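Local coordinates for BDI_3064 protein (Parabacteroides distasonis ATCC 8503, PDB 5Z06) that hydrolyses linear beta-1,2-glucan and beta-1,2-glucooligosaccharides from the non-reducing end, as an exo-type glycosidase that releases sophorose, at residues A[109-123]-A[134-146]. Sequence-based numbering, arbitrary orientation.
Sequences YADSTYTQYLNLRNY and PVSIPLEDFGLNA
Two antiparallel sheets meet in this contact at the edge of a beta-sandwich: outer strand 118-119 of one sheet, with the 3-10 turn 120-122 and the loops around it, packs through Leu-118, Leu-120 and Tyr-123 against strand 132-138 of the other and the turns that follow it. Tyr-123 suits its place because it is flat and polar-tipped. CG1 of Ile-137 lies over one face of its ring, a CH-pi contact 3.8 Å from the centroid, while CB of Asn-122 touches the opposite face near its rim. At the ring's far end, Tyr-123 OH donates to Asp-141 OD2 over 2.6 Å, and that oxygen accepts through its anti lone pair. With CG beside the backbone N (chi1 -52°), the ring reaches along strand 134-138 as far as Asp-141. A phenylalanine here would probably still pack on Ile-137 but leave the carboxylate of Asp-141 without this donor. One water ties the strand to the same residue, giving a hydrogen to Tyr-123 O and accepting from Ser-136 N. Leu-118 packs its CD1 on Ile-137 CG2 at a tight 3.4 Å and also over a face of the Phe-142 ring, 18° off the normal. Gln-116 O meets that ring at its edge, in plane. Thr-115 brings OG1 within 3.4 Å of Phe-142 CD1; this hydroxyl donates to Gln-116 O from above the carbonyl plane and also bonds to Ile-107 N, so a small polar residue ties the loop to strand 104-109. Leu-144 CD2 rests 3.8 Å from Tyr-109 CE1. Gly-143, at positive phi, turns the chain beside Gln-116, where a CB would crowd OE1. Phe-142 also touches Leu-87 and Ile-107, one from each sheet, so apolar side chains fill the space between the layers, as is typical of a beta-sandwich.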
loop_
_atom_site.group_PDB
_atom_site.type_symbol
_atom_site.label_atom_id
_atom_site.label_comp_id
_atom_site.label_asym_id
_atom_site.label_seq_id
_atom_site.Cartn_x
_atom_site.Cartn_y
_atom_site.Cartn_z
ATOM N N TYR A 109 6.307 -13.533 22.582
ATOM C CA TYR A 109 4.930 -13.713 22.167
ATOM C C TYR A 109 4.249 -12.371 22.062
ATOM O O TYR A 109 4.739 -11.375 22.614
ATOM C CB TYR A 109 4.147 -14.617 23.137
ATOM C CG TYR A 109 4.621 -16.057 23.146
ATOM C CD1 TYR A 109 4.350 -16.909 22.071
ATOM C CD2 TYR A 109 5.338 -16.577 24.233
ATOM C CE1 TYR A 109 4.770 -18.234 22.081
ATOM C CE2 TYR A 109 5.763 -17.890 24.245
ATOM C CZ TYR A 109 5.470 -18.707 23.174
ATOM O OH TYR A 109 5.889 -19.993 23.186
ATOM N N ALA A 110 3.118 -12.346 21.364
ATOM C CA ALA A 110 2.297 -11.130 21.248
ATOM C C ALA A 110 1.853 -10.559 22.606
ATOM O O ALA A 110 1.687 -9.343 22.742
ATOM C CB ALA A 110 1.084 -11.391 20.363
ATOM N N ASP A 111 1.683 -11.432 23.602
ATOM C CA ASP A 111 1.347 -11.013 24.982
ATOM C C ASP A 111 2.551 -10.549 25.845
ATOM O O ASP A 111 2.386 -10.274 27.035
ATOM C CB ASP A 111 0.506 -12.102 25.710
ATOM C CG ASP A 111 1.296 -13.394 26.038
ATOM O OD1 ASP A 111 2.539 -13.410 25.956
ATOM O OD2 ASP A 111 0.659 -14.415 26.385
ATOM N N SER A 112 3.746 -10.484 25.250
ATOM C CA SER A 112 4.980 -10.022 25.923
ATOM C C SER A 112 5.583 -11.036 26.889
ATOM O O SER A 112 6.507 -10.689 27.624
ATOM C CB SER A 112 4.810 -8.671 26.638
ATOM O OG SER A 112 4.145 -7.767 25.798
ATOM N N THR A 113 5.070 -12.269 26.882
ATOM C CA THR A 113 5.752 -13.381 27.511
ATOM C C THR A 113 6.689 -13.948 26.473
ATOM O O THR A 113 6.594 -13.648 25.272
ATOM C CB THR A 113 4.802 -14.492 28.027
ATOM O OG1 THR A 113 4.134 -15.122 26.926
ATOM C CG2 THR A 113 3.795 -13.940 29.042
ATOM N N TYR A 114 7.587 -14.783 26.950
ATOM C CA TYR A 114 8.686 -15.266 26.159
ATOM C C TYR A 114 8.754 -16.771 26.161
ATOM O O TYR A 114 8.249 -17.457 27.052
ATOM C CB TYR A 114 9.984 -14.719 26.731
ATOM C CG TYR A 114 10.166 -13.239 26.523
ATOM C CD1 TYR A 114 9.571 -12.313 27.379
ATOM C CD2 TYR A 114 10.942 -12.767 25.472
ATOM C CE1 TYR A 114 9.752 -10.960 27.189
ATOM C CE2 TYR A 114 11.143 -11.430 25.286
ATOM C CZ TYR A 114 10.546 -10.535 26.130
ATOM O OH TYR A 114 10.757 -9.216 25.901
ATOM N N THR A 115 9.435 -17.279 25.155
ATOM C CA THR A 115 9.870 -18.632 25.185
ATOM C C THR A 115 11.093 -18.657 26.103
ATOM O O THR A 115 11.573 -17.615 26.564
ATOM C CB THR A 115 10.268 -19.134 23.792
ATOM O OG1 THR A 115 11.445 -18.446 23.346
ATOM C CG2 THR A 115 9.120 -18.980 22.792
ATOM N N GLN A 116 11.594 -19.856 26.356
ATOM C CA GLN A 116 12.902 -20.013 26.958
ATOM C C GLN A 116 13.975 -19.461 25.996
ATOM O O GLN A 116 13.801 -19.465 24.763
ATOM C CB GLN A 116 13.165 -21.483 27.307
ATOM C CG GLN A 116 13.368 -22.390 26.094
ATOM C CD GLN A 116 13.038 -23.857 26.358
ATOM O OE1 GLN A 116 11.939 -24.189 26.785
ATOM N NE2 GLN A 116 13.988 -24.738 26.077
ATOM N N TYR A 117 15.057 -18.965 26.587
ATOM C CA TYR A 117 16.216 -18.490 25.849
ATOM C C TYR A 117 17.187 -19.626 25.574
ATOM O O TYR A 117 17.465 -20.446 26.436
ATOM C CB TYR A 117 16.946 -17.393 26.626
ATOM C CG TYR A 117 16.291 -16.048 26.505
ATOM C CD1 TYR A 117 15.255 -15.687 27.368
ATOM C CD2 TYR A 117 16.696 -15.130 25.515
ATOM C CE1 TYR A 117 14.636 -14.454 27.262
ATOM C CE2 TYR A 117 16.087 -13.887 25.399
ATOM C CZ TYR A 117 15.047 -13.561 26.276
ATOM O OH TYR A 117 14.414 -12.349 26.212
ATOM N N LEU A 118 17.719 -19.639 24.361
ATOM C CA LEU A 118 18.707 -20.593 23.948
ATOM C C LEU A 118 19.990 -19.832 23.715
ATOM O O LEU A 118 19.946 -18.675 23.322
ATOM C CB LEU A 118 18.267 -21.256 22.655
ATOM C CG LEU A 118 16.933 -21.994 22.724
ATOM C CD1 LEU A 118 16.504 -22.358 21.314
ATOM C CD2 LEU A 118 17.055 -23.229 23.618
ATOM N N ASN A 119 21.123 -20.489 23.958
ATOM C CA ASN A 119 22.424 -19.922 23.682
ATOM C C ASN A 119 22.606 -20.030 22.189
ATOM O O ASN A 119 22.461 -21.105 21.613
ATOM C CB ASN A 119 23.554 -20.695 24.385
ATOM C CG ASN A 119 23.342 -20.837 25.881
ATOM O OD1 ASN A 119 23.359 -21.945 26.416
ATOM N ND2 ASN A 119 23.133 -19.729 26.557
ATOM N N LEU A 120 22.942 -18.914 21.560
ATOM C CA LEU A 120 23.081 -18.881 20.118
ATOM C C LEU A 120 24.282 -19.682 19.620
ATOM O O LEU A 120 24.284 -20.134 18.466
ATOM C CB LEU A 120 23.134 -17.427 19.623
ATOM C CG LEU A 120 23.114 -17.159 18.112
ATOM C CD1 LEU A 120 21.951 -17.856 17.425
ATOM C CD2 LEU A 120 23.058 -15.662 17.847
ATOM N N ARG A 121 25.282 -19.860 20.493
ATOM C CA ARG A 121 26.477 -20.683 20.224
ATOM C C ARG A 121 26.154 -22.122 19.814
ATOM O O ARG A 121 26.867 -22.723 18.999
ATOM C CB ARG A 121 27.396 -20.719 21.459
ATOM C CG ARG A 121 26.902 -21.591 22.622
ATOM C CD ARG A 121 27.881 -21.643 23.782
ATOM N NE ARG A 121 29.201 -22.072 23.323
ATOM C CZ ARG A 121 30.273 -22.204 24.101
ATOM N NH1 ARG A 121 30.206 -21.977 25.412
ATOM N NH2 ARG A 121 31.421 -22.588 23.555
ATOM N N ASN A 122 25.074 -22.657 20.381
ATOM C CA ASN A 122 24.633 -24.025 20.105
ATOM C C ASN A 122 24.152 -24.285 18.693
ATOM O O ASN A 122 23.967 -25.443 18.337
ATOM C CB ASN A 122 23.520 -24.411 21.071
ATOM C CG ASN A 122 23.985 -24.402 22.491
ATOM O OD1 ASN A 122 25.159 -24.563 22.751
ATOM N ND2 ASN A 122 23.080 -24.189 23.409
ATOM N N TYR A 123 23.924 -23.226 17.912
ATOM C CA TYR A 123 23.457 -23.335 16.527
ATOM C C TYR A 123 24.407 -22.714 15.529
ATOM O O TYR A 123 24.048 -22.511 14.364
ATOM C CB TYR A 123 22.099 -22.672 16.409
ATOM C CG TYR A 123 21.159 -23.197 17.425
ATOM C CD1 TYR A 123 20.517 -24.405 17.226
ATOM C CD2 TYR A 123 20.972 -22.541 18.625
ATOM C CE1 TYR A 123 19.663 -24.924 18.181
ATOM C CE2 TYR A 123 20.118 -23.046 19.590
ATOM C CZ TYR A 123 19.472 -24.239 19.358
ATOM O OH TYR A 123 18.624 -24.736 20.300
ATOM N N PRO A 134 24.836 -19.497 8.243
ATOM C CA PRO A 134 23.435 -19.869 8.431
ATOM C C PRO A 134 23.231 -20.464 9.813
ATOM O O PRO A 134 24.052 -21.239 10.273
ATOM C CB PRO A 134 23.160 -20.890 7.305
ATOM C CG PRO A 134 24.458 -21.146 6.648
ATOM C CD PRO A 134 25.375 -20.004 6.973
ATOM N N VAL A 135 22.175 -20.037 10.482
ATOM C CA VAL A 135 21.767 -20.590 11.750
ATOM C C VAL A 135 20.333 -21.068 11.584
ATOM O O VAL A 135 19.522 -20.364 10.996
ATOM C CB VAL A 135 21.837 -19.522 12.844
ATOM C CG1 VAL A 135 21.212 -20.001 14.145
ATOM C CG2 VAL A 135 23.282 -19.127 13.074
ATOM N N SER A 136 20.046 -22.273 12.085
ATOM C CA SER A 136 18.683 -22.814 12.164
ATOM C C SER A 136 18.446 -23.265 13.578
ATOM O O SER A 136 19.169 -24.110 14.097
ATOM C CB SER A 136 18.490 -24.009 11.242
ATOM O OG SER A 136 18.600 -23.628 9.892
ATOM N N ILE A 137 17.440 -22.697 14.208
ATOM C CA ILE A 137 17.068 -23.086 15.542
ATOM C C ILE A 137 15.731 -23.757 15.348
ATOM O O ILE A 137 14.780 -23.094 14.922
ATOM C CB ILE A 137 16.934 -21.883 16.484
ATOM C CG1 ILE A 137 18.242 -21.098 16.519
ATOM C CG2 ILE A 137 16.537 -22.352 17.881
ATOM C CD1 ILE A 137 18.118 -19.699 17.066
ATOM N N PRO A 138 15.658 -25.076 15.625
ATOM C CA PRO A 138 14.362 -25.695 15.634
ATOM C C PRO A 138 13.451 -24.958 16.596
ATOM O O PRO A 138 13.851 -24.663 17.731
ATOM C CB PRO A 138 14.660 -27.126 16.135
ATOM C CG PRO A 138 16.026 -27.409 15.631
ATOM C CD PRO A 138 16.740 -26.082 15.771
ATOM N N LEU A 139 12.235 -24.671 16.150
ATOM C CA LEU A 139 11.257 -24.011 16.987
ATOM C C LEU A 139 10.935 -24.854 18.209
ATOM O O LEU A 139 10.686 -24.334 19.293
ATOM C CB LEU A 139 9.999 -23.681 16.170
ATOM C CG LEU A 139 10.232 -22.590 15.110
ATOM C CD1 LEU A 139 8.954 -22.342 14.328
ATOM C CD2 LEU A 139 10.707 -21.274 15.714
ATOM N N GLU A 140 10.917 -26.161 18.001
ATOM C CA GLU A 140 10.981 -27.184 19.065
ATOM C C GLU A 140 11.860 -26.771 20.271
ATOM O O GLU A 140 11.395 -26.797 21.419
ATOM C CB GLU A 140 11.537 -28.454 18.423
ATOM C CG GLU A 140 11.133 -29.763 19.052
ATOM C CD GLU A 140 11.778 -30.935 18.337
ATOM O OE1 GLU A 140 12.381 -30.723 17.259
ATOM O OE2 GLU A 140 11.688 -32.060 18.857
ATOM N N ASP A 141 13.096 -26.331 19.999
ATOM C CA ASP A 141 14.062 -25.934 21.058
ATOM C C ASP A 141 13.581 -24.744 21.906
ATOM O O ASP A 141 13.936 -24.648 23.090
ATOM C CB ASP A 141 15.445 -25.636 20.474
ATOM C CG ASP A 141 16.075 -26.846 19.746
ATOM O OD1 ASP A 141 15.403 -27.889 19.592
ATOM O OD2 ASP A 141 17.251 -26.761 19.317
ATOM N N PHE A 142 12.755 -23.853 21.321
ATOM C CA PHE A 142 12.071 -22.789 22.094
ATOM C C PHE A 142 10.887 -23.306 22.898
ATOM O O PHE A 142 10.292 -22.556 23.688
ATOM C CB PHE A 142 11.603 -21.629 21.195
ATOM C CG PHE A 142 12.731 -20.879 20.530
ATOM C CD1 PHE A 142 13.570 -20.055 21.271
ATOM C CD2 PHE A 142 12.943 -20.986 19.161
ATOM C CE1 PHE A 142 14.606 -19.362 20.655
ATOM C CE2 PHE A 142 13.980 -20.297 18.541
ATOM C CZ PHE A 142 14.813 -19.478 19.290
ATOM N N GLY A 143 10.544 -24.579 22.712
ATOM C CA GLY A 143 9.419 -25.184 23.400
ATOM C C GLY A 143 8.138 -24.750 22.730
ATOM O O GLY A 143 7.110 -24.638 23.388
ATOM N N LEU A 144 8.215 -24.496 21.420
ATOM C CA LEU A 144 7.052 -24.134 20.620
ATOM C C LEU A 144 6.422 -25.391 20.049
ATOM O O LEU A 144 7.081 -26.178 19.345
ATOM C CB LEU A 144 7.423 -23.194 19.462
ATOM C CG LEU A 144 7.810 -21.765 19.865
ATOM C CD1 LEU A 144 8.574 -21.087 18.748
ATOM C CD2 LEU A 144 6.578 -20.972 20.248
ATOM N N ASN A 145 5.129 -25.530 20.325
ATOM C CA ASN A 145 4.297 -26.568 19.735
ATOM C C ASN A 145 4.095 -26.200 18.253
ATOM O O ASN A 145 4.642 -25.191 17.784
ATOM C CB ASN A 145 2.953 -26.676 20.492
ATOM C CG ASN A 145 3.129 -26.838 22.010
ATOM O OD1 ASN A 145 4.089 -27.449 22.479
ATOM N ND2 ASN A 145 2.206 -26.271 22.779
ATOM N N ALA A 146 3.328 -27.012 17.524
ATOM C CA ALA A 146 3.039 -26.778 16.096
ATOM C C ALA A 146 2.641 -25.316 15.788
ATOM O O ALA A 146 1.732 -24.753 16.408
ATOM C CB ALA A 146 1.949 -27.726 15.613
HETATM O O HOH W 1 22.653 -23.961 12.261
#